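Local atomic coordinates of uncharacterized protein (Cricetid herpesvirus 2, PDB entry 4ZKQ), a protein that binds chemokines and, as a decoy receptor encoded by a rodent herpesvirus, probably diverts them from the receptors of the host. Residues A[219-224]-A[391-396]; A[311-316]-A[376-381]. All blocks are in the same frame, centred on the assembly; numbering follows the deposited sequence.

How the interactions relate
Both contacts belong to one mixed sheet in the C-terminal half of the chain, and their centres lie about 10 Å apart. Interaction 2 is nested within the loop that interaction 1 closes. They share a border because strands 378-384 and 388-395 follow each other in sequence and pair antiparallel: probable hydrogen bonds run from Tyr394 N to Val379 O (2.7 Å) and from Arg392 N to Leu381 O (2.8 Å). The strand order is therefore 206-223, 388-395, 378-384, 308-315. Phe378 and Phe380 of interaction 2 lie on the same face as Leu221 and Glu393 of interaction 1, so their side chains meet across the shared border.

Interaction 1. Residues A[219-224]-A[391-396]; sequences HRLYCG and GREYYL
Arg392 lays its guanidinium flat on the phenol ring of Tyr222, with planes 18° apart and centres 4.0 Å from each other. Its NH1 is 3.5 Å from Tyr222 CG, above the ring and displaced toward the rim, so stack and cation-pi contact coincide. Both CG atoms stand anti to their carbonyl carbons (chi1 -56° in Tyr222, -63° in Arg392), and the extended Arg392 chain runs beside the ring. Arginine suits the spot: its flat charged group can lie on the ring while its N-H groups reach acceptors at its edge, NH1 weakly bonding Gly224 O and NH2 a water. NH2 also forms a salt bridge with Glu390, and Phe295 adds a second cation-pi contact.

The backbones beneath form a parallel ladder in a sheet whose other strand pairs are antiparallel. Gly391 N bonds Arg220 O (2.8 Å), Tyr222 N bonds Gly391 O, and Glu393 N bonds Tyr222 O.

Leucine suits the opposite face: with no side chain on Gly391, Leu221 CD1 settles 3.5 Å from Gly391 O. The Leu221 and Glu393 side chains cross obliquely, Leu221 CD2 lying 3.9 Å from Glu393 OE2. The other carboxylate oxygen, Glu393 OE1, accepts a short bond of 2.5 Å from Tyr395 OH on its anti side. That phenol also packs on Cys223, its CE2 4.0 Å from Cys223 CB, while Cys223 SG is tied by a disulfide to Cys278.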
loop_
_atom_site.group_PDB
_atom_site.type_symbol
_atom_site.label_atom_id
_atom_site.label_comp_id
_atom_site.label_asym_id
_atom_site.label_seq_id
_atom_site.Cartn_x
_atom_site.Cartn_y
_atom_site.Cartn_z
ATOM N N HIS A 219 12.668 -9.830 -2.931
ATOM C CA HIS A 219 12.925 -8.403 -2.810
ATOM C C HIS A 219 14.404 -8.148 -2.601
ATOM O O HIS A 219 15.097 -8.931 -1.951
ATOM C CB HIS A 219 12.113 -7.805 -1.659
ATOM C CG HIS A 219 12.372 -8.458 -0.338
ATOM N ND1 HIS A 219 13.299 -7.976 0.563
ATOM C CD2 HIS A 219 11.839 -9.566 0.229
ATOM C CE1 HIS A 219 13.319 -8.751 1.628
ATOM N NE2 HIS A 219 12.441 -9.725 1.454
ATOM N N ARG A 220 14.876 -7.059 -3.190
ATOM C CA ARG A 220 16.234 -6.575 -2.989
ATOM C C ARG A 220 16.190 -5.070 -2.829
ATOM O O ARG A 220 15.382 -4.388 -3.469
ATOM C CB ARG A 220 17.136 -6.976 -4.157
ATOM C CG ARG A 220 17.556 -8.426 -4.098
ATOM C CD ARG A 220 18.359 -8.848 -5.303
ATOM N NE ARG A 220 17.532 -8.984 -6.497
ATOM C CZ ARG A 220 17.938 -9.557 -7.627
ATOM N NH1 ARG A 220 19.163 -10.058 -7.719
ATOM N NH2 ARG A 220 17.115 -9.635 -8.663
ATOM N N LEU A 221 17.044 -4.560 -1.949
ATOM C CA LEU A 221 17.139 -3.131 -1.705
ATOM C C LEU A 221 18.571 -2.686 -1.929
ATOM O O LEU A 221 19.507 -3.299 -1.409
ATOM C CB LEU A 221 16.688 -2.789 -0.286
ATOM C CG LEU A 221 16.810 -1.316 0.101
ATOM C CD1 LEU A 221 15.978 -0.425 -0.815
ATOM C CD2 LEU A 221 16.405 -1.123 1.550
ATOM N N TYR A 222 18.726 -1.629 -2.716
ATOM C CA TYR A 222 20.033 -1.088 -3.061
ATOM C C TYR A 222 20.160 0.375 -2.678
ATOM O O TYR A 222 19.167 1.094 -2.572
ATOM C CB TYR A 222 20.292 -1.187 -4.561
ATOM C CG TYR A 222 20.186 -2.555 -5.181
ATOM C CD1 TYR A 222 18.949 -3.112 -5.475
ATOM C CD2 TYR A 222 21.327 -3.265 -5.530
ATOM C CE1 TYR A 222 18.853 -4.357 -6.068
ATOM C CE2 TYR A 222 21.242 -4.505 -6.123
ATOM C CZ TYR A 222 20.003 -5.045 -6.393
ATOM O OH TYR A 222 19.919 -6.284 -6.981
ATOM N N CYS A 223 21.399 0.814 -2.493
ATOM C CA CYS A 223 21.717 2.234 -2.500
ATOM C C CYS A 223 22.667 2.394 -3.670
ATOM O O CYS A 223 23.805 1.920 -3.636
ATOM C CB CYS A 223 22.332 2.706 -1.176
ATOM S SG CYS A 223 23.769 1.761 -0.628
ATOM N N GLY A 224 22.173 3.017 -4.731
ATOM C CA GLY A 224 22.881 3.011 -5.991
ATOM C C GLY A 224 22.940 1.585 -6.498
ATOM O O GLY A 224 21.914 1.003 -6.864
ATOM N N GLY A 391 14.152 -2.263 -4.900
ATOM C CA GLY A 391 14.139 -0.899 -4.408
ATOM C C GLY A 391 15.533 -0.307 -4.483
ATOM O O GLY A 391 16.526 -1.005 -4.257
ATOM N N ARG A 392 15.603 0.975 -4.820
ATOM C CA ARG A 392 16.874 1.672 -4.953
ATOM C C ARG A 392 16.781 3.057 -4.344
ATOM O O ARG A 392 15.966 3.877 -4.765
ATOM C CB ARG A 392 17.288 1.762 -6.422
ATOM C CG ARG A 392 17.531 0.403 -7.031
ATOM C CD ARG A 392 18.025 0.471 -8.456
ATOM N NE ARG A 392 17.997 -0.854 -9.074
ATOM C CZ ARG A 392 19.014 -1.712 -9.085
ATOM N NH1 ARG A 392 20.173 -1.403 -8.515
ATOM N NH2 ARG A 392 18.868 -2.889 -9.675
ATOM N N GLU A 393 17.607 3.298 -3.332
ATOM C CA GLU A 393 17.681 4.597 -2.686
ATOM C C GLU A 393 18.783 5.415 -3.334
ATOM O O GLU A 393 19.849 4.885 -3.663
ATOM C CB GLU A 393 17.935 4.443 -1.179
ATOM C CG GLU A 393 16.783 3.792 -0.427
ATOM C CD GLU A 393 17.043 3.627 1.060
ATOM O OE1 GLU A 393 17.922 4.329 1.608
ATOM O OE2 GLU A 393 16.360 2.789 1.684
ATOM N N TYR A 394 18.510 6.704 -3.519
ATOM C CA TYR A 394 19.483 7.641 -4.059
ATOM C C TYR A 394 19.598 8.836 -3.130
ATOM O O TYR A 394 18.591 9.436 -2.742
ATOM C CB TYR A 394 19.093 8.092 -5.467
ATOM C CG TYR A 394 19.078 6.967 -6.472
ATOM C CD1 TYR A 394 20.221 6.641 -7.180
ATOM C CD2 TYR A 394 17.922 6.234 -6.714
ATOM C CE1 TYR A 394 20.226 5.624 -8.093
ATOM C CE2 TYR A 394 17.915 5.206 -7.634
ATOM C CZ TYR A 394 19.078 4.907 -8.321
ATOM O OH TYR A 394 19.121 3.893 -9.242
ATOM N N TYR A 395 20.835 9.152 -2.756
ATOM C CA TYR A 395 21.133 10.274 -1.875
ATOM C C TYR A 395 21.753 11.376 -2.717
ATOM O O TYR A 395 22.827 11.204 -3.303
ATOM C CB TYR A 395 22.064 9.842 -0.738
ATOM C CG TYR A 395 21.624 8.553 -0.087
ATOM C CD1 TYR A 395 20.322 8.395 0.362
ATOM C CD2 TYR A 395 22.495 7.483 0.048
ATOM C CE1 TYR A 395 19.905 7.218 0.940
ATOM C CE2 TYR A 395 22.086 6.297 0.627
ATOM C CZ TYR A 395 20.787 6.171 1.070
ATOM O OH TYR A 395 20.366 4.996 1.647
ATOM N N LEU A 396 21.041 12.493 -2.800
ATOM C CA LEU A 396 21.430 13.610 -3.648
ATOM C C LEU A 396 22.194 14.667 -2.863
ATOM O O LEU A 396 22.016 14.798 -1.652
ATOM C CB LEU A 396 20.192 14.254 -4.279
ATOM C CG LEU A 396 19.532 13.579 -5.481
ATOM C CD1 LEU A 396 19.020 12.197 -5.137
ATOM C CD2 LEU A 396 18.397 14.454 -5.999
HETATM O O HOH W 1 20.950 -5.298 -10.116
#

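Interaction 2. Residues A[311-316]-A[376-381]; sequences SVWGTS and QGFVFL
Trp313 meets both Phe378 and Phe380, and the three rings form an aromatic cluster on one face of an antiparallel strand pair. The pair belongs to the larger sheet of what appears to be a beta-sandwich. Phe380 brings its CB over a face of the indole, 4.0 Å from the centroid of the five-membered ring, in a CH-pi contact. The edge of the Phe380 ring meets the indole nitrogen, Phe380 CD2 lying 3.6 Å from Trp313 NE1. Phe378 approaches farther along the indole, its CE2 3.4 Å from Trp313 CH2, with the ring planes inclined at 55°. A broad indole suits this place because its two rings can serve two phenylalanines on alternate residues of the partner strand.

Trp313 CG stands between its backbone N and carbonyl carbon (chi1 65°), and the indole end comes nearer the partner strand, while both phenylalanines hold CG anti to the backbone N.

Below the rings, Trp313 and Phe380 exchange two backbone hydrogen bonds, as do Thr315 and Phe378. Between these hydrogen-bonded pairs Gly314 faces Val379, and the absence of a side chain lets its CA come within 3.0 Å of Phe378 O. On the face of Val312, Val379 and Leu381, branched aliphatic residues meet in a buried row: Val312 CG2 touches Val379 CG1 at 3.7 Å, and Val312 CB lies 4.0 Å from Leu381 CD1. Phe350 and Leu352 of strand 350-355 pack against this row. From the N-terminal half of the chain, Thr80 O accepts a hydrogen bond from Trp313 NE1.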
loop_
_atom_site.group_PDB
_atom_site.type_symbol
_atom_site.label_atom_id
_atom_site.label_comp_id
_atom_site.label_asym_id
_atom_site.label_seq_id
_atom_site.Cartn_x
_atom_site.Cartn_y
_atom_site.Cartn_z
ATOM N N SER A 311 7.580 2.729 -9.339
ATOM C CA SER A 311 7.164 3.831 -8.482
ATOM C C SER A 311 8.403 4.610 -8.094
ATOM O O SER A 311 9.391 4.018 -7.676
ATOM C CB SER A 311 6.453 3.328 -7.222
ATOM O OG SER A 311 5.443 2.388 -7.524
ATOM N N VAL A 312 8.350 5.930 -8.217
ATOM C CA VAL A 312 9.478 6.760 -7.816
ATOM C C VAL A 312 8.969 7.955 -7.043
ATOM O O VAL A 312 7.956 8.556 -7.400
ATOM C CB VAL A 312 10.314 7.222 -9.034
ATOM C CG1 VAL A 312 9.467 8.022 -10.011
ATOM C CG2 VAL A 312 11.543 8.022 -8.585
ATOM N N TRP A 313 9.660 8.289 -5.961
ATOM C CA TRP A 313 9.336 9.504 -5.247
ATOM C C TRP A 313 10.585 10.132 -4.669
ATOM O O TRP A 313 11.614 9.477 -4.541
ATOM C CB TRP A 313 8.306 9.231 -4.148
ATOM C CG TRP A 313 8.766 8.342 -3.050
ATOM C CD1 TRP A 313 8.651 6.982 -2.994
ATOM C CD2 TRP A 313 9.396 8.742 -1.833
ATOM N NE1 TRP A 313 9.171 6.512 -1.813
ATOM C CE2 TRP A 313 9.637 7.576 -1.080
ATOM C CE3 TRP A 313 9.780 9.979 -1.300
ATOM C CZ2 TRP A 313 10.247 7.604 0.166
ATOM C CZ3 TRP A 313 10.385 10.006 -0.061
ATOM C CH2 TRP A 313 10.613 8.829 0.659
ATOM N N GLY A 314 10.495 11.410 -4.330
ATOM C CA GLY A 314 11.627 12.088 -3.734
ATOM C C GLY A 314 11.223 13.275 -2.894
ATOM O O GLY A 314 10.078 13.715 -2.920
ATOM N N THR A 315 12.189 13.774 -2.132
ATOM C CA THR A 315 12.020 14.963 -1.315
ATOM C C THR A 315 13.382 15.635 -1.206
ATOM O O THR A 315 14.398 14.953 -1.067
ATOM C CB THR A 315 11.468 14.637 0.094
ATOM O OG1 THR A 315 11.330 15.847 0.848
ATOM C CG2 THR A 315 12.392 13.682 0.839
ATOM N N SER A 316 13.406 16.958 -1.289
ATOM C CA SER A 316 14.659 17.703 -1.223
ATOM C C SER A 316 15.222 17.767 0.189
ATOM O O SER A 316 16.302 18.316 0.405
ATOM C CB SER A 316 14.466 19.126 -1.747
ATOM O OG SER A 316 14.405 19.154 -3.159
ATOM N N GLN A 376 20.203 17.757 1.071
ATOM C CA GLN A 376 19.951 16.410 1.555
ATOM C C GLN A 376 18.808 15.752 0.787
ATOM O O GLN A 376 17.937 15.114 1.380
ATOM C CB GLN A 376 19.646 16.430 3.056
ATOM C CG GLN A 376 18.414 17.225 3.453
ATOM C CD GLN A 376 17.996 16.965 4.889
ATOM O OE1 GLN A 376 17.609 15.851 5.245
ATOM N NE2 GLN A 376 18.078 17.994 5.723
ATOM N N GLY A 377 18.817 15.906 -0.535
ATOM C CA GLY A 377 17.807 15.295 -1.381
ATOM C C GLY A 377 17.781 13.778 -1.283
ATOM O O GLY A 377 18.814 13.144 -1.062
ATOM N N PHE A 378 16.592 13.198 -1.437
ATOM C CA PHE A 378 16.418 11.748 -1.396
ATOM C C PHE A 378 15.429 11.307 -2.460
ATOM O O PHE A 378 14.381 11.926 -2.625
ATOM C CB PHE A 378 15.931 11.299 -0.021
ATOM C CG PHE A 378 15.554 9.839 0.055
ATOM C CD1 PHE A 378 16.513 8.873 0.310
ATOM C CD2 PHE A 378 14.235 9.438 -0.102
ATOM C CE1 PHE A 378 16.166 7.531 0.396
ATOM C CE2 PHE A 378 13.884 8.103 -0.018
ATOM C CZ PHE A 378 14.847 7.148 0.231
ATOM N N VAL A 379 15.785 10.251 -3.181
ATOM C CA VAL A 379 14.905 9.639 -4.168
ATOM C C VAL A 379 14.868 8.131 -3.937
ATOM O O VAL A 379 15.898 7.506 -3.649
ATOM C CB VAL A 379 15.368 9.942 -5.618
ATOM C CG1 VAL A 379 14.536 9.157 -6.639
ATOM C CG2 VAL A 379 15.292 11.435 -5.907
ATOM N N PHE A 380 13.668 7.562 -4.043
ATOM C CA PHE A 380 13.462 6.123 -3.978
ATOM C C PHE A 380 12.774 5.635 -5.245
ATOM O O PHE A 380 11.731 6.161 -5.628
ATOM C CB PHE A 380 12.619 5.744 -2.762
ATOM C CG PHE A 380 12.434 4.263 -2.595
ATOM C CD1 PHE A 380 13.522 3.443 -2.382
ATOM C CD2 PHE A 380 11.175 3.694 -2.653
ATOM C CE1 PHE A 380 13.367 2.081 -2.229
ATOM C CE2 PHE A 380 11.010 2.336 -2.496
ATOM C CZ PHE A 380 12.108 1.525 -2.282
ATOM N N LEU A 381 13.371 4.639 -5.887
ATOM C CA LEU A 381 12.787 3.994 -7.054
ATOM C C LEU A 381 12.523 2.541 -6.735
ATOM O O LEU A 381 13.433 1.822 -6.327
ATOM C CB LEU A 381 13.723 4.099 -8.261
ATOM C CG LEU A 381 13.340 3.275 -9.493
ATOM C CD1 LEU A 381 12.042 3.804 -10.102
ATOM C CD2 LEU A 381 14.467 3.284 -10.512
#